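Local coordinates for protein elongation factor 1-beta (Pyrococcus horikoshii OT-3, PDB 7CSL) that probably promotes exchange of GDP for GTP on elongation factor 1-alpha, regenerating the form that carries aminoacyl-tRNA to the ribosome, at residues C[41-46]-C[51-56]. Sequence-based numbering, arbitrary orientation.
Sequences VEREPI and VALKFY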
loop_
_atom_site.group_PDB
_atom_site.type_symbol
_atom_site.label_atom_id
_atom_site.label_comp_id
_atom_site.label_asym_id
_atom_site.label_seq_id
_atom_site.Cartn_x
_atom_site.Cartn_y
_atom_site.Cartn_z
ATOM N N VAL C 41 2.432 -20.990 -0.895
ATOM C CA VAL C 41 1.382 -20.757 0.079
ATOM C C VAL C 41 2.041 -20.840 1.444
ATOM O O VAL C 41 2.733 -21.809 1.711
ATOM C CB VAL C 41 0.261 -21.807 -0.036
ATOM C CG1 VAL C 41 -0.934 -21.378 0.796
ATOM C CG2 VAL C 41 -0.168 -21.961 -1.485
ATOM N N GLU C 42 1.831 -19.828 2.279
ATOM C CA GLU C 42 2.294 -19.858 3.638
ATOM C C GLU C 42 1.100 -19.857 4.573
ATOM O O GLU C 42 0.044 -19.330 4.239
ATOM C CB GLU C 42 3.175 -18.666 3.924
ATOM C CG GLU C 42 4.317 -18.579 2.945
ATOM C CD GLU C 42 5.473 -17.810 3.489
ATOM O OE1 GLU C 42 5.262 -16.658 3.917
ATOM O OE2 GLU C 42 6.584 -18.363 3.451
ATOM N N ARG C 43 1.299 -20.430 5.754
ATOM C CA ARG C 43 0.297 -20.395 6.814
ATOM C C ARG C 43 0.737 -19.412 7.865
ATOM O O ARG C 43 1.918 -19.386 8.252
ATOM C CB ARG C 43 0.085 -21.786 7.392
ATOM C CG ARG C 43 -0.241 -22.768 6.306
ATOM C CD ARG C 43 -0.905 -24.014 6.825
ATOM N NE ARG C 43 -1.344 -24.832 5.708
ATOM C CZ ARG C 43 -1.813 -26.078 5.806
ATOM N NH1 ARG C 43 -1.927 -26.684 6.983
ATOM N NH2 ARG C 43 -2.181 -26.726 4.697
ATOM N N GLU C 44 -0.201 -18.577 8.287
ATOM C CA GLU C 44 0.066 -17.567 9.291
ATOM C C GLU C 44 -1.017 -17.617 10.373
ATOM O O GLU C 44 -2.209 -17.247 10.110
ATOM C CB GLU C 44 0.158 -16.157 8.673
ATOM C CG GLU C 44 0.945 -15.180 9.545
ATOM C CD GLU C 44 0.611 -13.718 9.303
ATOM O OE1 GLU C 44 -0.106 -13.396 8.344
ATOM O OE2 GLU C 44 1.084 -12.868 10.084
ATOM N N PRO C 45 -0.616 -18.025 11.601
ATOM C CA PRO C 45 -1.578 -18.098 12.685
ATOM C C PRO C 45 -1.955 -16.717 13.077
ATOM O O PRO C 45 -1.112 -15.852 13.141
ATOM C CB PRO C 45 -0.788 -18.783 13.833
ATOM C CG PRO C 45 0.647 -18.407 13.565
ATOM C CD PRO C 45 0.760 -18.344 12.066
ATOM N N ILE C 46 -3.228 -16.505 13.346
ATOM C CA ILE C 46 -3.736 -15.180 13.730
ATOM C C ILE C 46 -4.096 -15.133 15.212
ATOM O O ILE C 46 -3.361 -14.560 16.026
ATOM C CB ILE C 46 -4.968 -14.797 12.855
ATOM C CG1 ILE C 46 -4.686 -15.105 11.374
ATOM C CG2 ILE C 46 -5.386 -13.373 13.143
ATOM C CD1 ILE C 46 -3.556 -14.314 10.748
ATOM N N VAL C 51 -6.073 -19.800 11.456
ATOM C CA VAL C 51 -4.845 -19.763 10.686
ATOM C C VAL C 51 -5.189 -19.266 9.288
ATOM O O VAL C 51 -5.995 -19.869 8.612
ATOM C CB VAL C 51 -4.185 -21.133 10.668
ATOM C CG1 VAL C 51 -2.918 -21.110 9.809
ATOM C CG2 VAL C 51 -3.836 -21.549 12.114
ATOM N N ALA C 52 -4.600 -18.144 8.884
ATOM C CA ALA C 52 -4.726 -17.673 7.497
ATOM C C ALA C 52 -3.802 -18.472 6.549
ATOM O O ALA C 52 -2.734 -18.980 6.946
ATOM C CB ALA C 52 -4.411 -16.197 7.413
ATOM N N LEU C 53 -4.261 -18.622 5.318
ATOM C CA LEU C 53 -3.455 -19.099 4.195
ATOM C C LEU C 53 -3.083 -17.840 3.392
ATOM O O LEU C 53 -3.967 -17.073 2.994
ATOM C CB LEU C 53 -4.247 -20.033 3.317
ATOM C CG LEU C 53 -4.410 -21.539 3.625
ATOM C CD1 LEU C 53 -4.526 -21.866 5.079
ATOM C CD2 LEU C 53 -5.615 -22.057 2.868
ATOM N N LYS C 54 -1.792 -17.652 3.154
ATOM C CA LYS C 54 -1.272 -16.547 2.335
ATOM C C LYS C 54 -0.702 -17.072 1.020
ATOM O O LYS C 54 0.313 -17.732 0.985
ATOM C CB LYS C 54 -0.256 -15.749 3.139
ATOM C CG LYS C 54 -0.938 -14.819 4.139
ATOM C CD LYS C 54 0.030 -14.327 5.209
ATOM C CE LYS C 54 1.135 -13.427 4.688
ATOM N NZ LYS C 54 2.420 -14.146 4.451
ATOM N N PHE C 55 -1.452 -16.819 -0.049
ATOM C CA PHE C 55 -1.137 -17.197 -1.406
ATOM C C PHE C 55 -0.323 -16.117 -2.125
ATOM O O PHE C 55 -0.787 -15.007 -2.302
ATOM C CB PHE C 55 -2.439 -17.434 -2.182
ATOM C CG PHE C 55 -3.154 -18.709 -1.790
ATOM C CD1 PHE C 55 -3.850 -18.791 -0.601
ATOM C CD2 PHE C 55 -3.125 -19.828 -2.618
ATOM C CE1 PHE C 55 -4.506 -19.962 -0.257
ATOM C CE2 PHE C 55 -3.773 -20.996 -2.282
ATOM C CZ PHE C 55 -4.440 -21.074 -1.100
ATOM N N TYR C 56 0.875 -16.475 -2.556
ATOM C CA TYR C 56 1.751 -15.595 -3.335
ATOM C C TYR C 56 1.396 -15.812 -4.803
ATOM O O TYR C 56 1.990 -16.645 -5.496
ATOM C CB TYR C 56 3.199 -15.873 -2.998
ATOM C CG TYR C 56 3.512 -15.443 -1.594
ATOM C CD1 TYR C 56 2.965 -16.125 -0.491
ATOM C CD2 TYR C 56 4.296 -14.334 -1.346
ATOM C CE1 TYR C 56 3.189 -15.702 0.808
ATOM C CE2 TYR C 56 4.559 -13.914 -0.032
ATOM C CZ TYR C 56 4.001 -14.606 1.044
ATOM O OH TYR C 56 4.232 -14.216 2.365
#
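Val41 lays its CG1 methyl over one face of the Phe55 ring, 3.9 Å from the centroid and 9° off the ring normal, a well-centred CH-pi contact. With CG1 anti to the backbone N (chi1 -169°), the other methyl, CG2, touches Phe55 CD2 and CE2. The Tyr56 ring is met differently: the Glu42 carboxylate stands almost perpendicular to it, the planes 83° apart, and OE1 lies 3.1 Å from Tyr56 OH. Lys54 NZ donates a hydrogen bond to that hydroxyl, and its long salt bridge to Glu42 OE1 spans 3.8 Å. A phenylalanine in place of Tyr56 would probably leave the Lys54 ammonium without this acceptor and freer to swing. Lys54 CD lies 3.3 Å from Glu44 OE1; bends at chi3 and chi4 then steer CE and NZ toward Tyr56 OH.

Glu42 with Lys54 and Glu44 with Ala52 are antiparallel hydrogen-bonded pairs; the Lys54 N to Glu42 O bond, 2.7 Å, is nearly straight. Val41, Arg43 and Pro45 alternate with them, facing Phe55, Leu53 and Val51 in non-hydrogen-bonded pairs.

This hairpin forms one side of the sheet in a ferredoxin-like alpha/beta sandwich, both helices covering the face of Val41, Leu53 and Phe55: Leu28 of helix 21-29 packs on Leu53 and Phe55, and Phe74 of helix 67-75 meets the Phe55 ring. Glu42 OE2 forms a salt bridge with Lys40, Glu44 OE1 with Arg11 of strand 6-14, and Arg43 with Asp22 and Glu25. Strand 50-59 bonds onward to strand 6-14, whereas strand 37-47 is outermost within the chain, and a chain of another protein bonds to its Ile46 and Glu44.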